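Local structure of nisin immunity protein (Lactococcus lactis subsp. lactis, 5XHB) at residues F20-N24 with K25-V29; Y76-S79 with D80-C84; M85-D89 with R90-I94; L95-S98 with D99-A102; T144-S147 with D148-G152. The protein takes part in the immunity of the nisin-producing bacterium against exogenously supplied nisin, as a membrane-anchored lipoprotein in its natural form. All blocks are in the same frame, centred on the assembly; numbering follows the deposited sequence.

Overall arrangement
Contacts 1 to 3 lie in, and contact 4 leaves, one antiparallel sheet in the first half of the chain; contact 5 lies in the second sheet, in the Spa1 C-terminal domain. Along the chain they follow in series. Three are hairpin turns: 20-29, 76-84 and 85-94, the last two sharing strand 83-87. Contacts 1 and 3 have centres about 15 Å apart and meet where strands 25-33 and 90-96 are neighbours, Phe20 packing on Met85 and Ile94. Contact 4 ends strand 90-96; its centre is about 17 Å from that of contact 5. The protein is thus two antiparallel sheets, in which hairpins are joined by longer-range strand pairings.

Contact 1. Residues F20-N24 with K25-V29; sequences FIYDN and KSYFV
Phe20 and Tyr27 face each other across a tight hairpin as a cross-strand pair, their rings nearly parallel, with planes at 20°, but slid so far apart that they barely overlap. What lies over one face of the Phe20 ring is instead the CB of Tyr27, a CH-pi contact offset toward the rim, with Phe20 CZ 3.4 Å from Tyr27 CB. A CG set between the backbone N and the carbonyl carbon (chi1 67°) tips the Phe20 ring across to the neighbouring strand, where it meets this CB. A flat, wholly apolar side chain suits this buried place, and Val29 CG2 adds to the packing at 3.9 Å from Phe20 CE1.

The Tyr27 ring reaches toward the turn. Its CE2 lies 3.8 Å from Tyr22 CD2, and Tyr22 O approaches the edge of the Tyr27 ring in its plane. Water 1 bridges the Tyr27 hydroxyl, 2.7 Å from OH, to Tyr22 O, so tyrosine combines an apolar ring with a polar end.

Phe20 and Tyr27 also exchange two nearly straight backbone hydrogen bonds, and Tyr22 and Lys25 exchange another pair. Asp23 and Asn24, both with positive phi, form the corners; Asn tolerates this conformation well. The whole is a two-residue beta hairpin closed by a type I' turn, with Phe12 and Ile94 of other strands packing against Phe20.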
loop_
_atom_site.group_PDB
_atom_site.type_symbol
_atom_site.label_atom_id
_atom_site.label_comp_id
_atom_site.label_asym_id
_atom_site.label_seq_id
_atom_site.Cartn_x
_atom_site.Cartn_y
_atom_site.Cartn_z
ATOM N N PHE A 20 -14.577 -2.809 3.236
ATOM C CA PHE A 20 -15.963 -2.945 3.652
ATOM C C PHE A 20 -16.914 -3.190 2.501
ATOM O O PHE A 20 -16.560 -3.066 1.325
ATOM C CB PHE A 20 -16.402 -1.698 4.433
ATOM C CG PHE A 20 -16.461 -0.435 3.605
ATOM C CD1 PHE A 20 -15.316 0.329 3.390
ATOM C CD2 PHE A 20 -17.668 0.004 3.074
ATOM C CE1 PHE A 20 -15.364 1.502 2.649
ATOM C CE2 PHE A 20 -17.733 1.170 2.323
ATOM C CZ PHE A 20 -16.570 1.923 2.104
ATOM N N ILE A 21 -18.140 -3.544 2.856
ATOM C CA ILE A 21 -19.184 -3.726 1.873
ATOM C C ILE A 21 -20.304 -2.738 2.145
ATOM O O ILE A 21 -20.706 -2.545 3.290
ATOM C CB ILE A 21 -19.726 -5.159 1.900
ATOM C CG1 ILE A 21 -18.593 -6.137 1.592
ATOM C CG2 ILE A 21 -20.859 -5.311 0.912
ATOM C CD1 ILE A 21 -18.956 -7.590 1.841
ATOM N N TYR A 22 -20.795 -2.103 1.094
ATOM C CA TYR A 22 -21.894 -1.169 1.231
ATOM C C TYR A 22 -22.829 -1.334 0.039
ATOM O O TYR A 22 -22.395 -1.281 -1.110
ATOM C CB TYR A 22 -21.372 0.267 1.342
ATOM C CG TYR A 22 -22.362 1.310 0.886
ATOM C CD1 TYR A 22 -23.647 1.342 1.401
ATOM C CD2 TYR A 22 -22.007 2.266 -0.062
ATOM C CE1 TYR A 22 -24.559 2.276 0.969
ATOM C CE2 TYR A 22 -22.910 3.220 -0.487
ATOM C CZ TYR A 22 -24.185 3.218 0.034
ATOM O OH TYR A 22 -25.098 4.161 -0.383
ATOM N N ASP A 23 -24.110 -1.554 0.326
ATOM C CA ASP A 23 -25.119 -1.736 -0.715
ATOM C C ASP A 23 -24.693 -2.849 -1.670
ATOM O O ASP A 23 -24.763 -2.698 -2.887
ATOM C CB ASP A 23 -25.349 -0.419 -1.464
ATOM C CG ASP A 23 -26.566 -0.455 -2.367
ATOM O OD1 ASP A 23 -27.353 -1.423 -2.265
ATOM O OD2 ASP A 23 -26.733 0.488 -3.175
ATOM N N ASN A 24 -24.214 -3.946 -1.090
ATOM C CA ASN A 24 -23.754 -5.128 -1.823
ATOM C C ASN A 24 -22.553 -4.938 -2.763
ATOM O O ASN A 24 -22.337 -5.754 -3.658
ATOM C CB ASN A 24 -24.900 -5.721 -2.637
ATOM C CG ASN A 24 -25.113 -7.181 -2.338
ATOM O OD1 ASN A 24 -26.005 -7.542 -1.569
ATOM N ND2 ASN A 24 -24.275 -8.038 -2.924
ATOM N N LYS A 25 -21.775 -3.882 -2.567
ATOM C CA LYS A 25 -20.571 -3.678 -3.381
ATOM C C LYS A 25 -19.352 -3.523 -2.472
ATOM O O LYS A 25 -19.468 -2.995 -1.377
ATOM C CB LYS A 25 -20.716 -2.445 -4.278
ATOM C CG LYS A 25 -21.802 -2.549 -5.340
ATOM C CD LYS A 25 -21.758 -1.343 -6.283
ATOM C CE LYS A 25 -20.371 -1.153 -6.908
ATOM N NZ LYS A 25 -20.308 0.011 -7.859
ATOM N N SER A 26 -18.193 -3.990 -2.924
ATOM C CA SER A 26 -16.996 -3.936 -2.096
ATOM C C SER A 26 -16.166 -2.681 -2.352
ATOM O O SER A 26 -15.843 -2.363 -3.500
ATOM C CB SER A 26 -16.137 -5.180 -2.332
ATOM O OG SER A 26 -16.839 -6.349 -1.932
ATOM N N TYR A 27 -15.804 -2.002 -1.266
ATOM C CA TYR A 27 -15.038 -0.755 -1.313
ATOM C C TYR A 27 -13.863 -0.796 -0.358
ATOM O O TYR A 27 -13.849 -1.601 0.576
ATOM C CB TYR A 27 -15.907 0.436 -0.909
ATOM C CG TYR A 27 -17.097 0.717 -1.775
ATOM C CD1 TYR A 27 -17.001 1.587 -2.859
ATOM C CD2 TYR A 27 -18.337 0.152 -1.485
ATOM C CE1 TYR A 27 -18.093 1.870 -3.644
ATOM C CE2 TYR A 27 -19.442 0.430 -2.266
ATOM C CZ TYR A 27 -19.313 1.282 -3.347
ATOM O OH TYR A 27 -20.413 1.558 -4.118
ATOM N N PHE A 28 -12.913 0.124 -0.528
ATOM C CA PHE A 28 -11.974 0.372 0.560
ATOM C C PHE A 28 -11.813 1.865 0.844
ATOM O O PHE A 28 -12.043 2.707 -0.017
ATOM C CB PHE A 28 -10.605 -0.279 0.289
ATOM C CG PHE A 28 -9.796 0.351 -0.840
ATOM C CD1 PHE A 28 -10.152 0.168 -2.168
ATOM C CD2 PHE A 28 -8.632 1.059 -0.556
ATOM C CE1 PHE A 28 -9.379 0.719 -3.201
ATOM C CE2 PHE A 28 -7.845 1.607 -1.566
ATOM C CZ PHE A 28 -8.211 1.436 -2.893
ATOM N N VAL A 29 -11.464 2.190 2.084
ATOM C CA VAL A 29 -11.111 3.566 2.423
ATOM C C VAL A 29 -9.693 3.852 1.940
ATOM O O VAL A 29 -8.747 3.154 2.315
ATOM C CB VAL A 29 -11.183 3.835 3.936
ATOM C CG1 VAL A 29 -11.091 5.339 4.217
ATOM C CG2 VAL A 29 -12.483 3.255 4.521
HETATM O O HOH W 1 -22.788 0.524 -3.469
#

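Contact 2. Residues Y76-S79 with D80-C84; sequences YEAS and DKSLC
Glu77, its CG anti to the backbone N (chi1 -175°) and its chain extended, runs alongside Lys81, with Glu77 OE2 3.6 Å from Lys81 CG. The charged ends stay apart, Glu77 OE2 lying 6.5 Å from Lys81 NZ, so any attraction is probably slight; Glu77 OE1 makes a long, weak ion pair with Lys43.

Asp80, with chi1 at 70°, turns OD1 back toward Ser82 and to 3.6 Å from Ala78 CB, where a small methyl suits the close carboxylate. Asp80 OD1 accepts two bonds: Ser82 OG donates to its syn lone pair at 2.6 Å, while Ser82 N reaches it from above the carboxylate plane at 3.1 Å, making an Asx turn.

Lys81 N to Ala78 O closes a type I turn, and Ala78 N bonds to Ser82 O at 2.8 Å. With Lys81 at positive phi (71°), this fits a type I turn with a G1-type beta bulge. Farther on, Tyr76 and Cys84 exchange two backbone bonds, and Cys84 SG rests against Tyr76 CB.

The hairpin joins strands 67-78 and 83-87. Strand 39-53 flanks it beside Tyr76, and strand 90-96 on the other side, through Leu83 and Ile94.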
loop_
_atom_site.group_PDB
_atom_site.type_symbol
_atom_site.label_atom_id
_atom_site.label_comp_id
_atom_site.label_asym_id
_atom_site.label_seq_id
_atom_site.Cartn_x
_atom_site.Cartn_y
_atom_site.Cartn_z
ATOM N N TYR A 76 -20.390 10.194 2.523
ATOM C CA TYR A 76 -20.826 11.423 1.872
ATOM C C TYR A 76 -20.541 11.418 0.380
ATOM O O TYR A 76 -19.607 10.756 -0.078
ATOM C CB TYR A 76 -20.109 12.631 2.469
ATOM C CG TYR A 76 -20.295 12.783 3.939
ATOM C CD1 TYR A 76 -19.535 12.043 4.833
ATOM C CD2 TYR A 76 -21.227 13.673 4.445
ATOM C CE1 TYR A 76 -19.700 12.183 6.190
ATOM C CE2 TYR A 76 -21.401 13.816 5.809
ATOM C CZ TYR A 76 -20.640 13.068 6.671
ATOM O OH TYR A 76 -20.807 13.204 8.028
ATOM N N GLU A 77 -21.304 12.198 -0.373
ATOM C CA GLU A 77 -20.913 12.459 -1.749
ATOM C C GLU A 77 -20.078 13.731 -1.791
ATOM O O GLU A 77 -20.455 14.742 -1.191
ATOM C CB GLU A 77 -22.135 12.577 -2.663
ATOM C CG GLU A 77 -21.752 12.730 -4.132
ATOM C CD GLU A 77 -22.958 12.793 -5.046
ATOM O OE1 GLU A 77 -24.088 12.926 -4.529
ATOM O OE2 GLU A 77 -22.774 12.716 -6.282
ATOM N N ALA A 78 -18.935 13.684 -2.482
ATOM C CA ALA A 78 -18.085 14.859 -2.617
ATOM C C ALA A 78 -18.478 15.687 -3.851
ATOM O O ALA A 78 -19.313 15.267 -4.650
ATOM C CB ALA A 78 -16.617 14.451 -2.691
ATOM N N SER A 79 -17.868 16.855 -4.015
ATOM C CA SER A 79 -18.276 17.767 -5.084
ATOM C C SER A 79 -17.962 17.231 -6.484
ATOM O O SER A 79 -18.518 17.719 -7.468
ATOM C CB SER A 79 -17.620 19.134 -4.887
ATOM O OG SER A 79 -16.212 19.036 -4.942
ATOM N N ASP A 80 -17.084 16.233 -6.577
ATOM C CA ASP A 80 -16.769 15.617 -7.872
ATOM C C ASP A 80 -17.567 14.325 -8.087
ATOM O O ASP A 80 -17.275 13.541 -8.997
ATOM C CB ASP A 80 -15.259 15.353 -7.995
ATOM C CG ASP A 80 -14.762 14.232 -7.083
ATOM O OD1 ASP A 80 -15.428 13.907 -6.073
ATOM O OD2 ASP A 80 -13.676 13.675 -7.376
ATOM N N LYS A 81 -18.569 14.124 -7.237
ATOM C CA LYS A 81 -19.457 12.961 -7.265
ATOM C C LYS A 81 -18.789 11.657 -6.821
ATOM O O LYS A 81 -19.398 10.594 -6.894
ATOM C CB LYS A 81 -20.074 12.777 -8.661
ATOM C CG LYS A 81 -20.962 13.936 -9.103
ATOM C CD LYS A 81 -21.454 13.739 -10.543
ATOM C CE LYS A 81 -22.388 14.870 -10.958
ATOM N NZ LYS A 81 -22.733 14.821 -12.410
ATOM N N SER A 82 -17.559 11.726 -6.319
ATOM C CA SER A 82 -16.969 10.545 -5.700
ATOM C C SER A 82 -17.560 10.399 -4.296
ATOM O O SER A 82 -18.212 11.316 -3.794
ATOM C CB SER A 82 -15.437 10.647 -5.659
ATOM O OG SER A 82 -15.047 11.679 -4.774
ATOM N N LEU A 83 -17.381 9.241 -3.668
ATOM C CA LEU A 83 -17.872 9.063 -2.299
ATOM C C LEU A 83 -16.725 9.164 -1.301
ATOM O O LEU A 83 -15.578 8.861 -1.630
ATOM C CB LEU A 83 -18.574 7.711 -2.134
ATOM C CG LEU A 83 -19.776 7.449 -3.027
ATOM C CD1 LEU A 83 -20.290 6.038 -2.786
ATOM C CD2 LEU A 83 -20.859 8.474 -2.745
ATOM N N CYS A 84 -17.026 9.588 -0.080
ATOM C CA CYS A 84 -16.002 9.600 0.953
ATOM C C CYS A 84 -16.591 9.245 2.312
ATOM O O CYS A 84 -17.816 9.190 2.484
ATOM C CB CYS A 84 -15.302 10.962 1.006
ATOM S SG CYS A 84 -16.403 12.338 1.418
#

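Contact 3. Residues M85-D89 with R90-I94; sequences MGIND and RYYKI
The Tyr92 ring is met obliquely by Ile87, whose side chain crosses it at about a right angle, with CG1 3.8 Å from Tyr92 CD1. On the opposite side of the sheet the Tyr91 ring carries water 2 over one face, offset toward the rim, and Tyr76 meets this ring edge-to-face. At the non-hydrogen-bonded pair, Gly86 CA comes obliquely to 4.2 Å from Tyr91 CD2. The Arg90 guanidinium receives water 3 at its edge, in plane, 2.9 Å from NE.

That water also donates to Asp89 OD2. Carboxylate and guanidinium planes are only 17° apart, yet Asp89 OD1 stands well out of the guanidinium plane, 4.1 Å from Arg90 NE, and no N-H points at it. The long arginine side chain, bent at chi2 (148°), puts NE on water 3 and NH1 on Tyr92 OH, a bent bond of 2.8 Å.

Asn88 and Asp89 are the corners of a type II' turn closed by Arg90 N to Ile87 O. The Asn88 amide, able to donate and accept, bonds to Thr69 O and Val71 N, tying the corner to strand 67-78. Met85, a selenomethionine, sets CB 4.0 Å from Ile94 CG2.

Buried apolar contacts of Met85, Ile87, Tyr92 and Ile94 thus contrast with the polar end, where water mediates between Asp89 and Arg90; their direct attraction is probably modest, and water 3 and the Tyr92 hydroxyl help fix the guanidinium.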
loop_
_atom_site.group_PDB
_atom_site.type_symbol
_atom_site.label_atom_id
_atom_site.label_comp_id
_atom_site.label_asym_id
_atom_site.label_seq_id
_atom_site.Cartn_x
_atom_site.Cartn_y
_atom_site.Cartn_z
HETATM N N MSE A 85 -15.707 8.978 3.268
HETATM C CA MSE A 85 -16.125 8.518 4.571
HETATM C C MSE A 85 -15.536 9.408 5.641
HETATM O O MSE A 85 -14.379 9.811 5.550
HETATM C CB MSE A 85 -15.700 7.075 4.802
HETATM C CG MSE A 85 -16.149 6.544 6.157
HETATM SE SE MSE A 85 -15.705 4.666 6.362
HETATM C CE MSE A 85 -16.900 3.926 4.981
ATOM N N GLY A 86 -16.335 9.723 6.654
ATOM C CA GLY A 86 -15.808 10.464 7.789
ATOM C C GLY A 86 -14.903 9.570 8.614
ATOM O O GLY A 86 -15.321 8.495 9.062
ATOM N N ILE A 87 -13.653 9.996 8.788
ATOM C CA ILE A 87 -12.704 9.286 9.625
ATOM C C ILE A 87 -12.140 10.266 10.642
ATOM O O ILE A 87 -11.377 11.164 10.286
ATOM C CB ILE A 87 -11.518 8.679 8.846
ATOM C CG1 ILE A 87 -11.984 7.960 7.569
ATOM C CG2 ILE A 87 -10.745 7.730 9.767
ATOM C CD1 ILE A 87 -12.817 6.741 7.815
ATOM N N ASN A 88 -12.498 10.072 11.902
ATOM C CA ASN A 88 -12.157 11.030 12.953
ATOM C C ASN A 88 -12.575 12.418 12.500
ATOM O O ASN A 88 -13.747 12.618 12.198
ATOM C CB ASN A 88 -10.674 10.943 13.316
ATOM C CG ASN A 88 -10.370 9.687 14.118
ATOM O OD1 ASN A 88 -11.245 8.841 14.273
ATOM N ND2 ASN A 88 -9.148 9.562 14.634
ATOM N N ASP A 89 -11.637 13.358 12.426
ATOM C CA ASP A 89 -11.986 14.733 12.071
ATOM C C ASP A 89 -11.780 15.039 10.586
ATOM O O ASP A 89 -11.807 16.197 10.193
ATOM C CB ASP A 89 -11.167 15.727 12.905
ATOM C CG ASP A 89 -9.671 15.592 12.663
ATOM O OD1 ASP A 89 -9.212 14.463 12.381
ATOM O OD2 ASP A 89 -8.952 16.613 12.743
ATOM N N ARG A 90 -11.587 14.007 9.766
ATOM C CA ARG A 90 -11.330 14.215 8.345
ATOM C C ARG A 90 -12.306 13.431 7.481
ATOM O O ARG A 90 -13.192 12.752 7.992
ATOM C CB ARG A 90 -9.902 13.809 7.994
ATOM C CG ARG A 90 -8.841 14.691 8.637
ATOM C CD ARG A 90 -7.607 13.869 8.937
ATOM N NE ARG A 90 -6.465 14.694 9.297
ATOM C CZ ARG A 90 -5.202 14.356 9.058
ATOM N NH1 ARG A 90 -4.924 13.211 8.451
ATOM N NH2 ARG A 90 -4.216 15.168 9.416
ATOM N N TYR A 91 -12.116 13.542 6.170
ATOM C CA TYR A 91 -12.886 12.787 5.186
ATOM C C TYR A 91 -11.931 12.126 4.206
ATOM O O TYR A 91 -10.989 12.762 3.732
ATOM C CB TYR A 91 -13.847 13.692 4.426
ATOM C CG TYR A 91 -14.804 14.457 5.313
ATOM C CD1 TYR A 91 -14.426 15.659 5.897
ATOM C CD2 TYR A 91 -16.088 13.987 5.545
ATOM C CE1 TYR A 91 -15.299 16.370 6.694
ATOM C CE2 TYR A 91 -16.970 14.693 6.344
ATOM C CZ TYR A 91 -16.567 15.884 6.916
ATOM O OH TYR A 91 -17.442 16.590 7.713
ATOM N N TYR A 92 -12.169 10.855 3.901
ATOM C CA TYR A 92 -11.285 10.155 2.983
ATOM C C TYR A 92 -12.098 9.487 1.897
ATOM O O TYR A 92 -13.133 8.880 2.177
ATOM C CB TYR A 92 -10.428 9.130 3.732
ATOM C CG TYR A 92 -9.300 9.763 4.510
ATOM C CD1 TYR A 92 -9.478 10.165 5.828
ATOM C CD2 TYR A 92 -8.053 9.972 3.917
ATOM C CE1 TYR A 92 -8.444 10.763 6.535
ATOM C CE2 TYR A 92 -7.017 10.553 4.620
ATOM C CZ TYR A 92 -7.220 10.948 5.925
ATOM O OH TYR A 92 -6.196 11.534 6.628
ATOM N N LYS A 93 -11.630 9.621 0.659
ATOM C CA LYS A 93 -12.310 9.029 -0.488
ATOM C C LYS A 93 -12.398 7.524 -0.319
ATOM O O LYS A 93 -11.478 6.911 0.221
ATOM C CB LYS A 93 -11.559 9.369 -1.788
ATOM C CG LYS A 93 -12.272 8.941 -3.076
ATOM C CD LYS A 93 -11.410 9.250 -4.341
ATOM C CE LYS A 93 -11.231 10.738 -4.576
ATOM N NZ LYS A 93 -10.275 11.056 -5.714
ATOM N N ILE A 94 -13.507 6.938 -0.758
ATOM C CA ILE A 94 -13.611 5.488 -0.829
ATOM C C ILE A 94 -13.639 5.105 -2.309
ATOM O O ILE A 94 -14.105 5.881 -3.145
ATOM C CB ILE A 94 -14.863 4.931 -0.107
ATOM C CG1 ILE A 94 -16.156 5.478 -0.727
ATOM C CG2 ILE A 94 -14.784 5.184 1.412
ATOM C CD1 ILE A 94 -17.406 4.707 -0.325
HETATM O O HOH W 2 -14.994 13.802 9.735
HETATM O O HOH W 3 -6.820 16.974 11.013
#

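Contact 4. Residues L95-S98 with D99-A102; sequences LPES and DKGA
Asp99 sets its carboxylate beside the two residues that end the strand: OD2 makes van der Waals contacts 3.6 Å from Pro96 CD and 3.7 Å from Leu95 CD2. Its short side chain runs alongside the proline ring and crosses Leu95 at about a right angle. Asp99 N also donates to Pro96 O at 3.0 Å, from above the carbonyl plane, so backbone and side chain both fold back on the proline, whose fixed phi suits the change from strand to turn.

Glu97 and Lys100 form the second pair. Glu97 bends at chi2 (-75°) and Lys100 at chi3 (64°), which brings Glu97 OE1 to 3.3 Å from Lys100 CE. Lys100 NZ remains 4.1 Å from Glu97 OE1, too long for a salt bridge, though opposite charges should still attract. Between their backbones Lys100 N donates to Glu97 O at 3.0 Å.

This short 3-10 turn follows strand 90-96. Leu95 and Glu97 bond through their backbones to Phe28 and Ser26 of strand 25-33, and Gly101 O accepts from Ser201 OG of strand 191-202 in the second sheet.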
loop_
_atom_site.group_PDB
_atom_site.type_symbol
_atom_site.label_atom_id
_atom_site.label_comp_id
_atom_site.label_asym_id
_atom_site.label_seq_id
_atom_site.Cartn_x
_atom_site.Cartn_y
_atom_site.Cartn_z
ATOM N N LEU A 95 -13.123 3.921 -2.620
ATOM C CA LEU A 95 -13.059 3.436 -3.996
ATOM C C LEU A 95 -13.466 1.974 -4.037
ATOM O O LEU A 95 -13.321 1.270 -3.047
ATOM C CB LEU A 95 -11.635 3.601 -4.565
ATOM C CG LEU A 95 -11.135 5.001 -4.942
ATOM C CD1 LEU A 95 -9.667 4.965 -5.380
ATOM C CD2 LEU A 95 -12.014 5.641 -6.039
ATOM N N PRO A 96 -13.961 1.504 -5.191
ATOM C CA PRO A 96 -14.215 0.067 -5.350
ATOM C C PRO A 96 -12.919 -0.723 -5.173
ATOM O O PRO A 96 -11.840 -0.195 -5.447
ATOM C CB PRO A 96 -14.734 -0.064 -6.797
ATOM C CG PRO A 96 -15.012 1.338 -7.266
ATOM C CD PRO A 96 -14.218 2.279 -6.419
ATOM N N GLU A 97 -13.023 -1.967 -4.731
ATOM C CA GLU A 97 -11.853 -2.816 -4.532
ATOM C C GLU A 97 -11.119 -3.114 -5.829
ATOM O O GLU A 97 -9.951 -3.496 -5.811
ATOM C CB GLU A 97 -12.262 -4.134 -3.856
ATOM C CG GLU A 97 -12.690 -3.977 -2.398
ATOM C CD GLU A 97 -11.520 -3.751 -1.446
ATOM O OE1 GLU A 97 -10.401 -3.499 -1.925
ATOM O OE2 GLU A 97 -11.718 -3.842 -0.211
ATOM N N SER A 98 -11.789 -2.921 -6.961
ATOM C CA SER A 98 -11.118 -3.047 -8.253
ATOM C C SER A 98 -9.947 -2.068 -8.392
ATOM O O SER A 98 -9.060 -2.260 -9.236
ATOM C CB SER A 98 -12.115 -2.824 -9.386
ATOM O OG SER A 98 -12.562 -1.481 -9.385
ATOM N N ASP A 99 -9.936 -1.030 -7.551
ATOM C CA ASP A 99 -8.879 -0.028 -7.559
ATOM C C ASP A 99 -7.759 -0.274 -6.519
ATOM O O ASP A 99 -6.870 0.566 -6.368
ATOM C CB ASP A 99 -9.463 1.367 -7.314
ATOM C CG ASP A 99 -10.327 1.866 -8.466
ATOM O OD1 ASP A 99 -10.156 1.383 -9.601
ATOM O OD2 ASP A 99 -11.172 2.757 -8.236
ATOM N N LYS A 100 -7.804 -1.393 -5.801
ATOM C CA LYS A 100 -6.806 -1.636 -4.761
ATOM C C LYS A 100 -5.431 -1.681 -5.405
ATOM O O LYS A 100 -5.287 -2.153 -6.528
ATOM C CB LYS A 100 -7.083 -2.934 -3.997
ATOM C CG LYS A 100 -7.022 -4.182 -4.831
ATOM C CD LYS A 100 -6.966 -5.450 -3.964
ATOM C CE LYS A 100 -8.213 -5.641 -3.138
ATOM N NZ LYS A 100 -8.118 -6.855 -2.254
ATOM N N GLY A 101 -4.435 -1.156 -4.700
ATOM C CA GLY A 101 -3.084 -1.074 -5.231
ATOM C C GLY A 101 -2.814 0.129 -6.124
ATOM O O GLY A 101 -1.697 0.640 -6.142
ATOM N N ALA A 102 -3.818 0.565 -6.887
ATOM C CA ALA A 102 -3.667 1.747 -7.739
ATOM C C ALA A 102 -3.600 2.996 -6.882
ATOM O O ALA A 102 -2.839 3.930 -7.164
ATOM C CB ALA A 102 -4.827 1.858 -8.739
HETATM O O HOH W 4 -6.624 -3.510 -8.577
#

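Contact 5. Residues T144-S147 with D148-G152; sequences TTVS and DEELG
Hydrogen bonds dominate where Ser147 meets Glu150. Ser147 N donates to Glu150 OE1 at 3.0 Å, reaching it 35° out of the carboxylate plane, while Glu150 N returns a bond to Ser147 O at 3.0 Å. Glu150, extended beyond CG, runs back past Ser147 OG and sets OE1 on the Ser147 amide. Ser147 OG, set between the backbone N and the carbonyl carbon (chi1 77°), adds a weak bond from Glu150 N at 3.3 Å, and Leu151 N makes another weak one to Ser147 O. This reciprocal exchange resembles a capping box, ahead of residues 148-150, which have helical angles but form no regular helix.

Water 5 donates to Val146 O and to Asp148 OD1, the latter at 2.6 Å.

Apolar contact is supplied by Val146 CG1, which meets the CB of Glu150 at 3.8 Å and Leu151 CD1 at 4.2 Å; branched, compact valine suits this buried spot.

The turn connects strand 137-145 to strand 151-165, which are not neighbours in their sheet. Val146 and Leu151 both lie against Ala212 of strand 210-215, and strand 218-224 receives them through Leu221 and Phe219 respectively.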
loop_
_atom_site.group_PDB
_atom_site.type_symbol
_atom_site.label_atom_id
_atom_site.label_comp_id
_atom_site.label_asym_id
_atom_site.label_seq_id
_atom_site.Cartn_x
_atom_site.Cartn_y
_atom_site.Cartn_z
ATOM N N THR A 144 9.995 -14.317 -11.239
ATOM C CA THR A 144 8.714 -14.442 -11.936
ATOM C C THR A 144 8.364 -13.147 -12.644
ATOM O O THR A 144 8.353 -12.088 -12.022
ATOM C CB THR A 144 7.582 -14.797 -10.961
ATOM O OG1 THR A 144 7.849 -16.077 -10.373
ATOM C CG2 THR A 144 6.226 -14.807 -11.676
ATOM N N THR A 145 8.083 -13.243 -13.939
ATOM C CA THR A 145 7.737 -12.088 -14.766
ATOM C C THR A 145 6.331 -11.619 -14.463
ATOM O O THR A 145 5.454 -12.427 -14.187
ATOM C CB THR A 145 7.829 -12.410 -16.276
ATOM O OG1 THR A 145 9.096 -13.011 -16.565
ATOM C CG2 THR A 145 7.687 -11.144 -17.115
ATOM N N VAL A 146 6.139 -10.307 -14.472
ATOM C CA VAL A 146 4.820 -9.695 -14.398
ATOM C C VAL A 146 4.429 -9.258 -15.796
ATOM O O VAL A 146 5.072 -8.376 -16.357
ATOM C CB VAL A 146 4.803 -8.471 -13.458
ATOM C CG1 VAL A 146 3.390 -7.865 -13.390
ATOM C CG2 VAL A 146 5.266 -8.871 -12.089
ATOM N N SER A 147 3.396 -9.874 -16.370
ATOM C CA SER A 147 3.010 -9.588 -17.756
ATOM C C SER A 147 2.432 -8.194 -17.904
ATOM O O SER A 147 2.006 -7.605 -16.928
ATOM C CB SER A 147 1.975 -10.600 -18.246
ATOM O OG SER A 147 0.710 -10.276 -17.700
ATOM N N ASP A 148 2.372 -7.680 -19.130
ATOM C CA ASP A 148 1.853 -6.330 -19.339
ATOM C C ASP A 148 0.393 -6.201 -18.899
ATOM O O ASP A 148 -0.032 -5.137 -18.493
ATOM C CB ASP A 148 1.990 -5.905 -20.803
ATOM C CG ASP A 148 3.442 -5.768 -21.238
ATOM O OD1 ASP A 148 4.334 -5.781 -20.366
ATOM O OD2 ASP A 148 3.695 -5.643 -22.450
ATOM N N GLU A 149 -0.363 -7.289 -18.968
ATOM C CA GLU A 149 -1.766 -7.247 -18.568
ATOM C C GLU A 149 -1.926 -7.262 -17.047
ATOM O O GLU A 149 -2.943 -6.833 -16.539
ATOM C CB GLU A 149 -2.552 -8.405 -19.199
ATOM C CG GLU A 149 -1.708 -9.569 -19.713
ATOM C CD GLU A 149 -1.018 -9.278 -21.039
ATOM O OE1 GLU A 149 -1.694 -8.829 -21.990
ATOM O OE2 GLU A 149 0.208 -9.493 -21.123
ATOM N N GLU A 150 -0.915 -7.751 -16.331
ATOM C CA GLU A 150 -0.922 -7.751 -14.866
ATOM C C GLU A 150 -0.351 -6.451 -14.305
ATOM O O GLU A 150 -0.621 -6.087 -13.165
ATOM C CB GLU A 150 -0.125 -8.948 -14.328
ATOM C CG GLU A 150 -0.671 -10.298 -14.795
ATOM C CD GLU A 150 0.296 -11.464 -14.564
ATOM O OE1 GLU A 150 1.537 -11.254 -14.528
ATOM O OE2 GLU A 150 -0.198 -12.604 -14.421
ATOM N N LEU A 151 0.454 -5.767 -15.111
ATOM C CA LEU A 151 1.110 -4.534 -14.695
ATOM C C LEU A 151 0.107 -3.399 -14.540
ATOM O O LEU A 151 -0.657 -3.097 -15.461
ATOM C CB LEU A 151 2.197 -4.149 -15.707
ATOM C CG LEU A 151 3.299 -3.179 -15.260
ATOM C CD1 LEU A 151 4.227 -3.824 -14.221
ATOM C CD2 LEU A 151 4.123 -2.716 -16.470
ATOM N N GLY A 152 0.102 -2.768 -13.368
ATOM C CA GLY A 152 -0.816 -1.680 -13.128
ATOM C C GLY A 152 -0.145 -0.330 -12.965
ATOM O O GLY A 152 0.811 -0.006 -13.652
HETATM O O HOH W 5 5.797 -6.675 -18.413
#